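Local atomic coordinates of 65 kDa virulence protein (PDB entry 2GWM), a protein that transfers ADP-ribose from NAD+ to arginine residues of target proteins, probably actin, thereby preventing filament assembly and damaging the host cytoskeleton. Residues S2-A7 with I64-S69; L71-H76 with K133-G138; E96-G101 with E160-C165; M110-D115 with A147-P152; D121-I126 with N188-I193. All blocks are in the same frame, centred on the assembly; numbering follows the deposited sequence.

Contact 1: S2-A7 with I64-S69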
# COMPACT_ATOMS: atom_id res chain seq x y z
N SER A 2 -17.34 -14.78 0.16
CA SER A 2 -16.60 -15.39 -0.91
C SER A 2 -15.26 -15.85 -0.38
O SER A 2 -14.70 -15.27 0.57
CB SER A 2 -16.45 -14.47 -2.10
OG SER A 2 -15.41 -13.57 -1.89
N LYS A 3 -14.70 -16.88 -1.02
CA LYS A 3 -13.37 -17.33 -0.65
C LYS A 3 -12.35 -16.23 -1.00
O LYS A 3 -11.28 -16.15 -0.43
CB LYS A 3 -13.00 -18.60 -1.36
CG LYS A 3 -13.96 -19.77 -1.04
CD LYS A 3 -13.91 -20.15 0.42
CE LYS A 3 -14.55 -21.57 0.65
NZ LYS A 3 -14.44 -21.98 2.07
N GLN A 4 -12.68 -15.37 -1.96
CA GLN A 4 -11.78 -14.27 -2.31
C GLN A 4 -11.73 -13.21 -1.21
O GLN A 4 -10.64 -12.74 -0.84
CB GLN A 4 -12.21 -13.70 -3.65
CG GLN A 4 -11.90 -14.62 -4.85
CD GLN A 4 -12.69 -15.92 -4.84
OE1 GLN A 4 -13.91 -15.90 -4.66
NE2 GLN A 4 -12.01 -17.03 -5.03
N ILE A 5 -12.88 -12.89 -0.66
CA ILE A 5 -12.91 -12.00 0.52
C ILE A 5 -12.17 -12.63 1.66
O ILE A 5 -11.44 -11.95 2.39
CB ILE A 5 -14.33 -11.61 0.87
CG1 ILE A 5 -14.84 -10.60 -0.16
CG2 ILE A 5 -14.45 -11.04 2.30
CD1 ILE A 5 -14.36 -9.26 -0.01
N GLN A 6 -12.34 -13.94 1.88
CA GLN A 6 -11.61 -14.56 2.96
C GLN A 6 -10.10 -14.49 2.74
O GLN A 6 -9.33 -14.33 3.70
CB GLN A 6 -12.06 -16.02 3.11
CG GLN A 6 -13.48 -16.20 3.56
CD GLN A 6 -13.80 -17.67 3.75
OE1 GLN A 6 -13.21 -18.33 4.61
NE2 GLN A 6 -14.74 -18.20 2.96
N ALA A 7 -9.66 -14.63 1.50
CA ALA A 7 -8.23 -14.45 1.21
C ALA A 7 -7.76 -13.02 1.50
O ALA A 7 -6.71 -12.85 2.04
CB ALA A 7 -7.92 -14.86 -0.18
N ILE A 64 -6.92 -12.53 -3.51
CA ILE A 64 -6.92 -11.33 -2.69
C ILE A 64 -7.36 -10.12 -3.52
O ILE A 64 -8.23 -9.35 -3.05
CB ILE A 64 -5.49 -11.06 -2.15
CG1 ILE A 64 -5.03 -12.17 -1.18
CG2 ILE A 64 -5.49 -9.70 -1.47
CD1 ILE A 64 -3.57 -12.17 -0.97
N ALA A 65 -6.84 -9.96 -4.74
CA ALA A 65 -7.17 -8.83 -5.58
C ALA A 65 -8.65 -8.85 -5.95
O ALA A 65 -9.31 -7.82 -6.06
CB ALA A 65 -6.30 -8.78 -6.77
N GLU A 66 -9.18 -10.05 -6.27
CA GLU A 66 -10.58 -10.15 -6.65
C GLU A 66 -11.46 -9.86 -5.43
O GLU A 66 -12.49 -9.18 -5.60
CB GLU A 66 -10.88 -11.53 -7.21
CG GLU A 66 -12.35 -11.78 -7.44
CD GLU A 66 -13.01 -10.88 -8.42
OE1 GLU A 66 -12.27 -10.34 -9.28
OE2 GLU A 66 -14.27 -10.71 -8.30
N GLY A 67 -11.10 -10.36 -4.24
CA GLY A 67 -11.86 -9.99 -3.07
C GLY A 67 -11.90 -8.47 -2.92
O GLY A 67 -12.92 -7.89 -2.66
N LEU A 68 -10.76 -7.85 -3.09
CA LEU A 68 -10.69 -6.41 -2.96
C LEU A 68 -11.58 -5.73 -3.96
O LEU A 68 -12.35 -4.82 -3.61
CB LEU A 68 -9.26 -5.97 -3.18
CG LEU A 68 -8.95 -4.49 -3.03
CD1 LEU A 68 -9.23 -3.96 -1.69
CD2 LEU A 68 -7.51 -4.22 -3.38
N SER A 69 -11.45 -6.12 -5.23
CA SER A 69 -12.23 -5.51 -6.30
C SER A 69 -13.75 -5.61 -6.02
O SER A 69 -14.53 -4.75 -6.43
CB SER A 69 -11.84 -6.11 -7.62
OG SER A 69 -12.55 -5.61 -8.73

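Contact 2: L71-H76 with K133-G138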
# COMPACT_ATOMS: atom_id res chain seq x y z
N LEU A 71 -15.36 -5.30 -3.32
CA LEU A 71 -15.83 -4.42 -2.30
C LEU A 71 -16.42 -3.15 -2.91
O LEU A 71 -16.12 -2.78 -4.05
CB LEU A 71 -14.69 -4.04 -1.35
CG LEU A 71 -14.07 -5.17 -0.51
CD1 LEU A 71 -12.96 -4.70 0.41
CD2 LEU A 71 -15.10 -5.89 0.30
N PRO A 72 -17.31 -2.51 -2.17
CA PRO A 72 -18.01 -1.35 -2.71
C PRO A 72 -17.08 -0.16 -2.93
O PRO A 72 -16.15 0.07 -2.15
CB PRO A 72 -19.05 -1.02 -1.63
CG PRO A 72 -19.01 -2.10 -0.66
CD PRO A 72 -17.75 -2.86 -0.81
N GLU A 73 -17.35 0.57 -4.01
CA GLU A 73 -16.67 1.82 -4.33
C GLU A 73 -17.21 2.93 -3.46
O GLU A 73 -18.35 2.88 -2.99
CB GLU A 73 -16.84 2.16 -5.82
CG GLU A 73 -16.10 1.22 -6.70
CD GLU A 73 -16.15 1.61 -8.16
OE1 GLU A 73 -15.35 2.47 -8.58
OE2 GLU A 73 -16.98 1.01 -8.88
N THR A 74 -16.37 3.92 -3.23
CA THR A 74 -16.72 5.08 -2.41
C THR A 74 -16.32 6.31 -3.21
O THR A 74 -15.81 6.22 -4.33
CB THR A 74 -15.99 5.03 -1.04
OG1 THR A 74 -14.59 4.78 -1.26
CG2 THR A 74 -16.60 3.91 -0.16
N ASP A 75 -16.62 7.46 -2.65
CA ASP A 75 -16.44 8.73 -3.35
C ASP A 75 -15.13 9.45 -3.07
O ASP A 75 -15.00 10.63 -3.42
CB ASP A 75 -17.62 9.67 -3.01
CG ASP A 75 -18.90 9.28 -3.72
OD1 ASP A 75 -18.89 8.41 -4.62
OD2 ASP A 75 -19.96 9.89 -3.40
N HIS A 76 -14.18 8.81 -2.39
CA HIS A 76 -12.90 9.46 -2.02
C HIS A 76 -12.15 9.95 -3.22
O HIS A 76 -12.12 9.29 -4.26
CB HIS A 76 -12.03 8.52 -1.21
CG HIS A 76 -12.69 8.07 0.04
ND1 HIS A 76 -13.50 6.96 0.08
CD2 HIS A 76 -12.72 8.61 1.29
CE1 HIS A 76 -13.98 6.81 1.30
NE2 HIS A 76 -13.54 7.81 2.05
N LYS A 133 -9.07 1.94 -8.63
CA LYS A 133 -9.19 0.55 -8.14
C LYS A 133 -9.07 0.41 -6.62
O LYS A 133 -9.12 -0.68 -6.08
CB LYS A 133 -8.12 -0.30 -8.81
CG LYS A 133 -8.40 -0.53 -10.29
CD LYS A 133 -7.39 -1.50 -10.85
CE LYS A 133 -7.70 -1.84 -12.32
NZ LYS A 133 -8.89 -2.68 -12.44
N GLY A 134 -8.92 1.52 -5.92
CA GLY A 134 -8.83 1.45 -4.49
C GLY A 134 -10.16 1.16 -3.84
O GLY A 134 -11.21 1.62 -4.30
N ARG A 135 -10.14 0.41 -2.75
CA ARG A 135 -11.37 0.08 -2.05
C ARG A 135 -11.19 0.17 -0.56
O ARG A 135 -10.14 -0.20 0.01
CB ARG A 135 -11.84 -1.33 -2.40
CG ARG A 135 -12.12 -1.59 -3.85
CD ARG A 135 -13.38 -0.92 -4.25
NE ARG A 135 -13.74 -1.25 -5.62
CZ ARG A 135 -13.26 -0.63 -6.71
NH1 ARG A 135 -12.38 0.35 -6.60
NH2 ARG A 135 -13.66 -0.99 -7.92
N ILE A 136 -12.17 0.75 0.09
CA ILE A 136 -12.18 0.81 1.54
C ILE A 136 -12.46 -0.59 2.09
O ILE A 136 -13.39 -1.28 1.68
CB ILE A 136 -13.29 1.76 2.04
CG1 ILE A 136 -12.94 3.22 1.67
CG2 ILE A 136 -13.52 1.58 3.54
CD1 ILE A 136 -11.86 3.85 2.39
N LEU A 137 -11.64 -1.00 3.04
CA LEU A 137 -11.71 -2.37 3.54
C LEU A 137 -12.86 -2.55 4.50
O LEU A 137 -13.52 -3.61 4.50
CB LEU A 137 -10.43 -2.76 4.23
CG LEU A 137 -9.32 -3.50 3.51
CD1 LEU A 137 -9.51 -3.86 2.04
CD2 LEU A 137 -7.99 -3.36 3.96
N GLY A 138 -13.10 -1.54 5.32
CA GLY A 138 -14.12 -1.64 6.35
C GLY A 138 -13.84 -2.85 7.24
O GLY A 138 -12.73 -3.04 7.72
O HOH W 1 -14.07 1.93 -1.59
O HOH W 2 -15.74 -0.66 0.38
O HOH W 3 -13.73 3.34 -4.41

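Contact 3: E96-G101 with E160-C165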
# COMPACT_ATOMS: atom_id res chain seq x y z
N GLU A 96 13.31 8.53 -7.33
CA GLU A 96 12.12 8.28 -8.17
C GLU A 96 10.88 9.07 -7.70
O GLU A 96 10.18 9.72 -8.49
CB GLU A 96 11.74 6.79 -8.14
CG GLU A 96 12.47 5.91 -9.07
CD GLU A 96 11.49 5.17 -9.99
OE1 GLU A 96 11.43 5.58 -11.18
OE2 GLU A 96 10.76 4.24 -9.49
N TYR A 97 10.62 9.04 -6.40
CA TYR A 97 9.40 9.64 -5.88
C TYR A 97 9.48 11.16 -5.78
O TYR A 97 8.46 11.81 -5.54
CB TYR A 97 9.14 9.06 -4.47
CG TYR A 97 8.41 7.74 -4.48
CD1 TYR A 97 8.99 6.64 -5.08
CD2 TYR A 97 7.15 7.63 -3.97
CE1 TYR A 97 8.30 5.39 -5.14
CE2 TYR A 97 6.47 6.39 -4.02
CZ TYR A 97 7.06 5.30 -4.61
OH TYR A 97 6.46 4.05 -4.73
N THR A 98 10.69 11.70 -5.93
CA THR A 98 10.91 13.17 -5.81
C THR A 98 11.37 13.78 -7.10
O THR A 98 11.87 14.90 -7.15
CB THR A 98 11.88 13.56 -4.66
OG1 THR A 98 13.14 12.95 -4.87
CG2 THR A 98 11.33 13.17 -3.35
N THR A 99 11.15 13.05 -8.17
CA THR A 99 11.35 13.58 -9.53
C THR A 99 10.00 14.09 -10.06
O THR A 99 9.08 13.30 -10.40
CB THR A 99 11.95 12.52 -10.44
OG1 THR A 99 13.21 12.08 -9.90
CG2 THR A 99 12.18 13.09 -11.82
N ILE A 100 9.90 15.41 -10.17
CA ILE A 100 8.67 16.02 -10.62
C ILE A 100 8.28 15.46 -11.98
O ILE A 100 9.11 15.39 -12.90
CB ILE A 100 8.79 17.57 -10.76
CG1 ILE A 100 9.13 18.20 -9.44
CG2 ILE A 100 7.49 18.13 -11.31
CD1 ILE A 100 7.98 18.15 -8.51
N GLY A 101 7.03 15.04 -12.08
CA GLY A 101 6.48 14.50 -13.29
C GLY A 101 6.78 13.04 -13.57
O GLY A 101 6.29 12.50 -14.56
N GLU A 160 3.39 14.92 -8.80
CA GLU A 160 2.99 16.25 -9.26
C GLU A 160 3.82 17.38 -8.63
O GLU A 160 4.25 18.30 -9.32
CB GLU A 160 1.49 16.41 -9.01
CG GLU A 160 0.69 15.43 -9.84
CD GLU A 160 -0.78 15.77 -9.91
OE1 GLU A 160 -1.37 16.16 -8.85
OE2 GLU A 160 -1.33 15.59 -11.01
N SER A 161 4.02 17.35 -7.32
CA SER A 161 4.92 18.29 -6.68
C SER A 161 5.48 17.75 -5.39
O SER A 161 4.90 16.83 -4.79
CB SER A 161 4.20 19.61 -6.40
OG SER A 161 3.10 19.52 -5.53
N ILE A 162 6.60 18.33 -4.98
CA ILE A 162 7.29 17.97 -3.76
C ILE A 162 7.42 19.25 -2.96
O ILE A 162 7.81 20.30 -3.53
CB ILE A 162 8.68 17.31 -3.99
CG1 ILE A 162 8.58 16.07 -4.91
CG2 ILE A 162 9.31 16.96 -2.63
CD1 ILE A 162 8.82 16.28 -6.34
N VAL A 163 7.06 19.19 -1.68
CA VAL A 163 7.12 20.35 -0.80
C VAL A 163 7.99 19.96 0.35
O VAL A 163 7.55 19.18 1.21
CB VAL A 163 5.70 20.67 -0.28
CG1 VAL A 163 5.68 21.94 0.38
CG2 VAL A 163 4.67 20.64 -1.49
N ASN A 164 9.23 20.49 0.39
CA ASN A 164 10.17 20.24 1.46
C ASN A 164 9.84 21.01 2.72
O ASN A 164 9.26 22.10 2.69
CB ASN A 164 11.56 20.54 1.01
CG ASN A 164 12.04 19.60 -0.05
OD1 ASN A 164 11.63 18.48 -0.13
ND2 ASN A 164 12.99 20.05 -0.83
N CYS A 165 10.24 20.44 3.84
CA CYS A 165 10.08 21.07 5.10
C CYS A 165 10.73 22.47 5.14
O CYS A 165 11.69 22.73 4.41
CB CYS A 165 10.57 20.17 6.25
SG CYS A 165 12.25 19.67 6.18

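Contact 4: M110-D115 with A147-P152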
# COMPACT_ATOMS: atom_id res chain seq x y z
N MET A 110 -1.09 -1.61 -2.42
CA MET A 110 -0.76 -0.25 -1.90
C MET A 110 -1.79 0.14 -0.84
O MET A 110 -2.96 0.26 -1.13
CB MET A 110 -0.69 0.78 -3.01
CG MET A 110 -0.20 2.16 -2.48
SD MET A 110 -0.20 3.37 -3.82
CE MET A 110 -1.88 3.81 -4.00
N SER A 111 -1.35 0.28 0.41
CA SER A 111 -2.22 0.65 1.50
C SER A 111 -2.18 2.16 1.76
O SER A 111 -1.10 2.74 1.79
CB SER A 111 -1.77 -0.07 2.76
OG SER A 111 -2.56 0.29 3.85
N THR A 112 -3.35 2.73 1.95
CA THR A 112 -3.51 4.18 2.16
C THR A 112 -4.66 4.39 3.16
O THR A 112 -5.37 3.46 3.48
CB THR A 112 -3.89 4.91 0.85
OG1 THR A 112 -5.24 4.61 0.46
CG2 THR A 112 -2.93 4.63 -0.25
N SER A 113 -4.80 5.62 3.68
CA SER A 113 -5.93 5.96 4.53
C SER A 113 -6.72 7.11 3.95
O SER A 113 -6.10 8.07 3.48
CB SER A 113 -5.43 6.33 5.91
OG SER A 113 -6.48 6.97 6.61
N PRO A 114 -8.07 7.07 4.01
CA PRO A 114 -8.89 8.20 3.58
C PRO A 114 -8.88 9.30 4.58
O PRO A 114 -9.32 10.39 4.23
CB PRO A 114 -10.30 7.61 3.48
CG PRO A 114 -10.31 6.52 4.44
CD PRO A 114 -8.89 5.96 4.53
N ASP A 115 -8.38 9.02 5.80
CA ASP A 115 -8.66 9.87 6.98
C ASP A 115 -7.44 10.57 7.45
O ASP A 115 -7.54 11.71 7.87
CB ASP A 115 -9.15 9.04 8.17
CG ASP A 115 -10.56 8.53 8.00
OD1 ASP A 115 -11.26 8.89 7.01
OD2 ASP A 115 -10.98 7.79 8.91
N ALA A 147 -9.52 3.36 9.16
CA ALA A 147 -9.89 3.33 7.77
C ALA A 147 -8.70 3.04 6.91
O ALA A 147 -7.61 3.54 7.11
CB ALA A 147 -10.55 4.64 7.34
N GLU A 148 -8.93 2.17 5.92
CA GLU A 148 -7.87 1.80 4.99
C GLU A 148 -8.47 1.66 3.64
O GLU A 148 -9.44 0.91 3.48
CB GLU A 148 -7.23 0.50 5.45
CG GLU A 148 -6.09 0.06 4.58
CD GLU A 148 -5.33 -1.13 5.15
OE1 GLU A 148 -5.79 -1.72 6.18
OE2 GLU A 148 -4.29 -1.46 4.53
N MET A 149 -7.86 2.32 2.67
CA MET A 149 -8.17 2.11 1.26
C MET A 149 -7.00 1.34 0.66
O MET A 149 -5.85 1.82 0.68
CB MET A 149 -8.30 3.44 0.52
CG MET A 149 -8.37 3.19 -0.94
SD MET A 149 -9.20 4.46 -1.84
CE MET A 149 -10.64 3.63 -1.48
N LEU A 150 -7.25 0.11 0.20
CA LEU A 150 -6.21 -0.73 -0.33
C LEU A 150 -6.38 -0.75 -1.85
O LEU A 150 -7.49 -0.79 -2.38
CB LEU A 150 -6.37 -2.16 0.23
CG LEU A 150 -5.23 -3.10 -0.13
CD1 LEU A 150 -4.00 -2.77 0.56
CD2 LEU A 150 -5.62 -4.52 0.27
N PHE A 151 -5.24 -0.72 -2.55
CA PHE A 151 -5.16 -0.81 -3.98
C PHE A 151 -4.48 -2.10 -4.37
O PHE A 151 -3.54 -2.52 -3.73
CB PHE A 151 -4.31 0.37 -4.51
CG PHE A 151 -4.98 1.73 -4.38
CD1 PHE A 151 -5.64 2.31 -5.43
CD2 PHE A 151 -4.98 2.38 -3.17
CE1 PHE A 151 -6.25 3.55 -5.31
CE2 PHE A 151 -5.59 3.58 -3.04
CZ PHE A 151 -6.22 4.16 -4.10
N PRO A 152 -4.93 -2.71 -5.46
CA PRO A 152 -4.24 -3.91 -5.93
C PRO A 152 -2.92 -3.58 -6.55
O PRO A 152 -2.58 -2.41 -6.76
CB PRO A 152 -5.20 -4.47 -6.99
CG PRO A 152 -5.85 -3.25 -7.57
CD PRO A 152 -6.02 -2.33 -6.35
O HOH W 4 -6.97 5.58 8.78
O HOH W 5 -9.20 6.11 10.47

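Contact 5: D121-I126 with N188-I193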
# COMPACT_ATOMS: atom_id res chain seq x y z
N ASP A 121 9.03 10.43 7.58
CA ASP A 121 9.82 11.44 6.87
C ASP A 121 9.14 12.00 5.62
O ASP A 121 9.36 13.15 5.25
CB ASP A 121 11.28 11.02 6.62
CG ASP A 121 11.50 9.88 5.59
OD1 ASP A 121 10.88 9.92 4.51
OD2 ASP A 121 12.35 8.96 5.89
N THR A 122 8.28 11.21 5.02
CA THR A 122 7.56 11.58 3.83
C THR A 122 6.06 11.38 4.03
O THR A 122 5.62 10.30 4.45
CB THR A 122 8.04 10.72 2.65
OG1 THR A 122 9.42 10.90 2.48
CG2 THR A 122 7.32 11.06 1.40
N ILE A 123 5.26 12.37 3.71
CA ILE A 123 3.83 12.25 3.67
C ILE A 123 3.41 12.33 2.23
O ILE A 123 3.72 13.27 1.50
CB ILE A 123 3.11 13.40 4.42
CG1 ILE A 123 3.63 13.57 5.85
CG2 ILE A 123 1.60 13.19 4.44
CD1 ILE A 123 3.62 12.35 6.67
N LEU A 124 2.73 11.29 1.78
CA LEU A 124 2.11 11.28 0.45
C LEU A 124 0.67 11.73 0.51
O LEU A 124 -0.14 11.23 1.30
CB LEU A 124 2.11 9.86 -0.11
CG LEU A 124 3.45 9.19 -0.18
CD1 LEU A 124 3.34 7.80 -0.83
CD2 LEU A 124 4.53 9.98 -0.83
N ASN A 125 0.31 12.71 -0.34
CA ASN A 125 -1.00 13.23 -0.51
C ASN A 125 -1.39 12.80 -1.90
O ASN A 125 -0.88 13.26 -2.85
CB ASN A 125 -0.91 14.79 -0.44
CG ASN A 125 -2.22 15.48 -0.61
OD1 ASN A 125 -3.24 15.10 -0.01
ND2 ASN A 125 -2.22 16.56 -1.45
N ILE A 126 -2.24 11.78 -1.96
CA ILE A 126 -2.53 11.02 -3.19
C ILE A 126 -3.91 11.29 -3.72
O ILE A 126 -4.90 10.84 -3.14
CB ILE A 126 -2.36 9.51 -2.92
CG1 ILE A 126 -1.00 9.17 -2.37
CG2 ILE A 126 -2.59 8.74 -4.22
CD1 ILE A 126 -0.86 7.73 -1.96
N ASN A 188 7.82 17.38 13.54
CA ASN A 188 9.16 17.85 13.23
C ASN A 188 10.00 16.81 12.49
O ASN A 188 11.03 17.14 11.91
CB ASN A 188 9.89 18.35 14.45
CG ASN A 188 9.20 19.55 15.12
OD1 ASN A 188 9.10 19.61 16.36
ND2 ASN A 188 8.68 20.42 14.35
N ARG A 189 9.55 15.55 12.52
CA ARG A 189 10.20 14.45 11.78
C ARG A 189 9.98 14.52 10.27
O ARG A 189 10.68 13.87 9.52
CB ARG A 189 9.60 13.10 12.20
CG ARG A 189 9.86 12.76 13.66
CD ARG A 189 9.07 11.48 14.13
NE ARG A 189 9.37 10.38 13.23
CZ ARG A 189 8.52 9.44 12.78
NH1 ARG A 189 7.23 9.39 13.12
NH2 ARG A 189 9.01 8.51 11.95
N ILE A 190 9.04 15.33 9.82
CA ILE A 190 8.65 15.32 8.43
C ILE A 190 9.61 16.09 7.59
O ILE A 190 9.86 17.29 7.88
CB ILE A 190 7.20 15.83 8.22
CG1 ILE A 190 6.22 14.98 9.05
CG2 ILE A 190 6.80 15.86 6.76
CD1 ILE A 190 4.86 15.58 9.10
N LYS A 191 10.10 15.46 6.52
CA LYS A 191 11.02 16.08 5.62
C LYS A 191 10.36 16.63 4.37
O LYS A 191 10.79 17.64 3.80
CB LYS A 191 12.09 15.09 5.21
CG LYS A 191 13.21 15.70 4.39
CD LYS A 191 14.53 15.05 4.84
CE LYS A 191 15.72 15.86 4.43
NZ LYS A 191 15.99 15.69 2.99
N ARG A 192 9.27 16.01 3.94
CA ARG A 192 8.64 16.40 2.71
C ARG A 192 7.22 15.89 2.63
O ARG A 192 6.85 14.88 3.26
CB ARG A 192 9.46 15.88 1.53
CG ARG A 192 9.33 14.37 1.44
CD ARG A 192 10.23 13.79 0.36
NE ARG A 192 11.67 13.96 0.57
CZ ARG A 192 12.41 13.24 1.40
NH1 ARG A 192 11.84 12.35 2.19
NH2 ARG A 192 13.74 13.45 1.49
N ILE A 193 6.44 16.61 1.86
CA ILE A 193 5.17 16.18 1.32
C ILE A 193 5.35 15.96 -0.15
O ILE A 193 5.92 16.78 -0.84
CB ILE A 193 4.02 17.24 1.59
CG1 ILE A 193 3.87 17.53 3.08
CG2 ILE A 193 2.69 16.82 0.91
CD1 ILE A 193 3.14 18.84 3.31

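Contact 1: S2-A7 with I64-S69
Gln4, Ile5 and Ala7, on the first turn of helix 3-24, pack against the last turns of helix 50-69 in the helical part that precedes the sheets of the ADP-ribosyltransferase domain. The two short axes approach to 7.0 Å at a crossing angle of -105°, and Gly67 makes the crossing possible: with no side chain there, Ile5 CA comes within 4.2 Å of Gly67 CA. Gln4 CB rests on the bare backbone of Gly67, 3.6 Å from its N, while Gln4 CG lies beside Glu66 CG. Beyond this the two polar ends diverge, amide and carboxylate planes 56° apart, and Gln4 NE2 turns to Asp63 OD1. Ile5 CG1 lies beside its backbone N, anti to the carbonyl carbon (chi1 -74°), and carries CD1 to 3.3 Å from Gly67 O, an oxygen that also accepts from Ser70 OG. Farther along, Ile64 uses its CG1 branch, which meets Ala7 CB at 4.1 Å and Ala7 O at 3.7 Å; Leu8 and Tyr11 also touch its side chain. Ser2 is the N-cap of the first helix, its OG accepting from Ile5 N at 2.9 Å. Chemically, the two segments meet by a close fit of carbon against backbone, and the polar tie between the helices, Gln4 NE2 to Asp63 OD1, lies one residue before segment 64-69.

Contact 2: L71-H76 with K133-G138
Glu73 and Arg135 bring their CA atoms to 6.0 Å where the irregular segment 71-76 passes strand 135-136, a spacing bridged by waters and side chains in place of direct backbone-to-backbone bonds. Arg135 has the largest share of the contact, followed by Leu71 and Ile136. Its chain bends at chi2 (-74°), which brings CD round to lie 3.6 Å from Pro72 O; NE then makes a weak hydrogen bond to Leu71 O, which sits near the guanidinium plane. Glu73 covers one face of the same group, its CG 3.3 Å above the plane and over the centre. The carboxylate is stacked almost parallel to the guanidinium, 10° apart, so Glu73 OE1 and Arg135 NH2 form only a long salt bridge of 3.9 Å, with no N-H directed at the oxygen. NH1 is occupied by Gly134 O, and by His132 O as well. Strand 135-136 is an outermost strand of the small antiparallel sheet, bonded on its inner side to strand 149-151, and hydration serves its other side: water 1 links Ile136 N to Pro72 O and Thr74 OG1, water 2 joins Pro72 O to Ile136 O, and water 3 runs from Thr74 N to Gly134 O. Thr74 OG1 and His76 ND1 share a hydrogen bond of 2.8 Å, the hydroxyl lying in the plane of the ring. Ile136 CG1 comes within 3.7 Å of Thr74 OG1 and 3.8 Å of His76 CE1, crossing both side chains at about a right angle. Leu71 CD1 meets Leu137 CD1 at 3.9 Å, and Leu137 in turn touches Glu148.

Contact 3: E96-G101 with E160-C165
Ile162 and Ile100 supply most of the apolar packing, sliding past each other in opposite directions where the turn after helix 91-97 meets strand 155-164. The touching parts run 109° apart, so the turn lies across the strand. Ile162 reaches over with CG1, anti to its own carbonyl carbon (chi1 -56°) and 3.8 Å from Thr98 CA. Ile100 brings its CG2 branch to 3.8 Å from Glu160 O, so that carbon also meets backbone oxygen. The two CD1 atoms are modelled closer than carbons can sit, and the exact placing of these isoleucine tips is doubtful, as are their apparent approaches to Ser161 CA, from Ile100, and to Thr98 O, from Ile162. Thr98 is the residue at which the chain leaves the helix. Polar bonding is directed to the neighbours of the contact. Thr98 OG1 bonds to Leu94 O and Thr99 OG1 to Lys95 O, so both hydroxyls are turned back onto the last turn of the helix and only carbon and main chain are presented to Ile162. On the strand, Glu160 OE2 forms a salt bridge with Arg197 NE. The backbone is paired as well, Gly101 bonding to Ile159 as the chain heads into strand 103-106. Glu160 and Ser161 both face Asn195, which makes a classic beta bulge between strand 155-164 and strand 192-198. Such a helix, laid against a sheet and leading through a short loop into its outermost strand, is part of the mixed alpha/beta core of the mono-ADP-ribosyltransferase fold.

Contact 4: M110-D115 with A147-P152
Ser111 OG donates to Glu148 OE2 over 2.6 Å, joining two predicted active-site residues and meeting the carboxylate from above its plane, 39° out of it. Ser111 OG and Glu148 CG are each anti to their backbone N (chi1 178° and -178°), and the Glu148 chain is extended beyond CG, which carries its carboxylate across to the hydroxyl. Behind this pair, strands 110-112 and 149-151 run antiparallel. Met110 and Phe151 form a hydrogen-bonded pair, and so do Thr112 and Met149, with Ser111 and Leu150 between them as a non-hydrogen-bonded pair. Met149 O is gripped twice, by Thr112 N and by Thr112 OG1 at 2.9 Å, from opposite faces of its carbonyl plane. On the Thr112 side of the sheet, Met110 CE makes a CH-pi contact with Phe151, 3.5 Å above one face and offset toward the rim, while Thr112 OG1 lies at the ring edge. Past the strands, Pro114 CG packs tightly on Ala147 CB, and water 4 links Ser113 OG to Ala147 O. Arg81 NH1 bonds to Ser111 O, adding the third predicted active-site residue. Together these form the Arg-Ser-Glu signature of arginine-specific mono-ADP-ribosyltransferases, with Ser111 opening the Ser-Thr-Ser motif and Glu148 closing the Glu-X-Glu motif.

Contact 5: D121-I126 with N188-I193
Arg192 turns the edge of its guanidinium to Thr122 and Asp121, while Lys191 CG lies 3.7 Å above one face, offset toward the rim. Arg192 CG sits between the backbone N and the carbonyl carbon (chi1 71°), next to the Thr122 side chain. NH1 donates to Thr122 OG1 at 2.8 Å, nearly in the guanidinium plane, and forms a salt bridge with Asp121 OD1 at 3.5 Å. The Asp121 carboxylate stands almost perpendicular to the guanidinium, 88° between planes, and its OD1 also accepts from Thr122 OG1 at 2.7 Å. The hydroxyl therefore works as a relay, taking a hydrogen bond from the arginine and giving one to the aspartate. Main-chain bonds set this triangle in place. Asp121 O receives both Lys191 N, at 2.7 Å, and Arg192 N, at 3.1 Å, and Ile123 N continues the parallel pairing by donating to Arg192 O at 3.0 Å. Across the sheet from the polar cluster, Ile123 CG1 packs on Ile190 CD1 at 4.0 Å, with Phe170 and Leu174 of helix 168-175 touching Ile190. Leu85 N and Asp86 N bond to the two oxygens of Asp121, and Arg192 NH2 bridges to Asp86 OD1. Arg192 is buried, and the Asp121 and Asp86 carboxylates probably offset its positive charge; this cluster thus joins the starts of the parallel neighbouring strands 122-127 and 192-198 to the turn following strand 78-83.

Overall arrangement
Contact 4 holds two of the three predicted active-site residues and lies between a helical side and a sheet side, its centre about 7 Å from that of the chain. Contact 2, its centre about 8 Å from that of contact 4, shares the small antiparallel sheet through Arg135 O to Leu150 N and Leu137 N to Glu148 O. Contact 1 touches both, Leu68 packing on Leu137 and on the backbone of 150-152. On the other side, contacts 3 and 5 are centred about 11 Å apart and are joined in the larger sheet by Val163 N to Ile193 O; Thr112 and Ile126 connect contact 4 to contact 5. Contacts 1 and 3, about 34 Å apart between centres, span the domain.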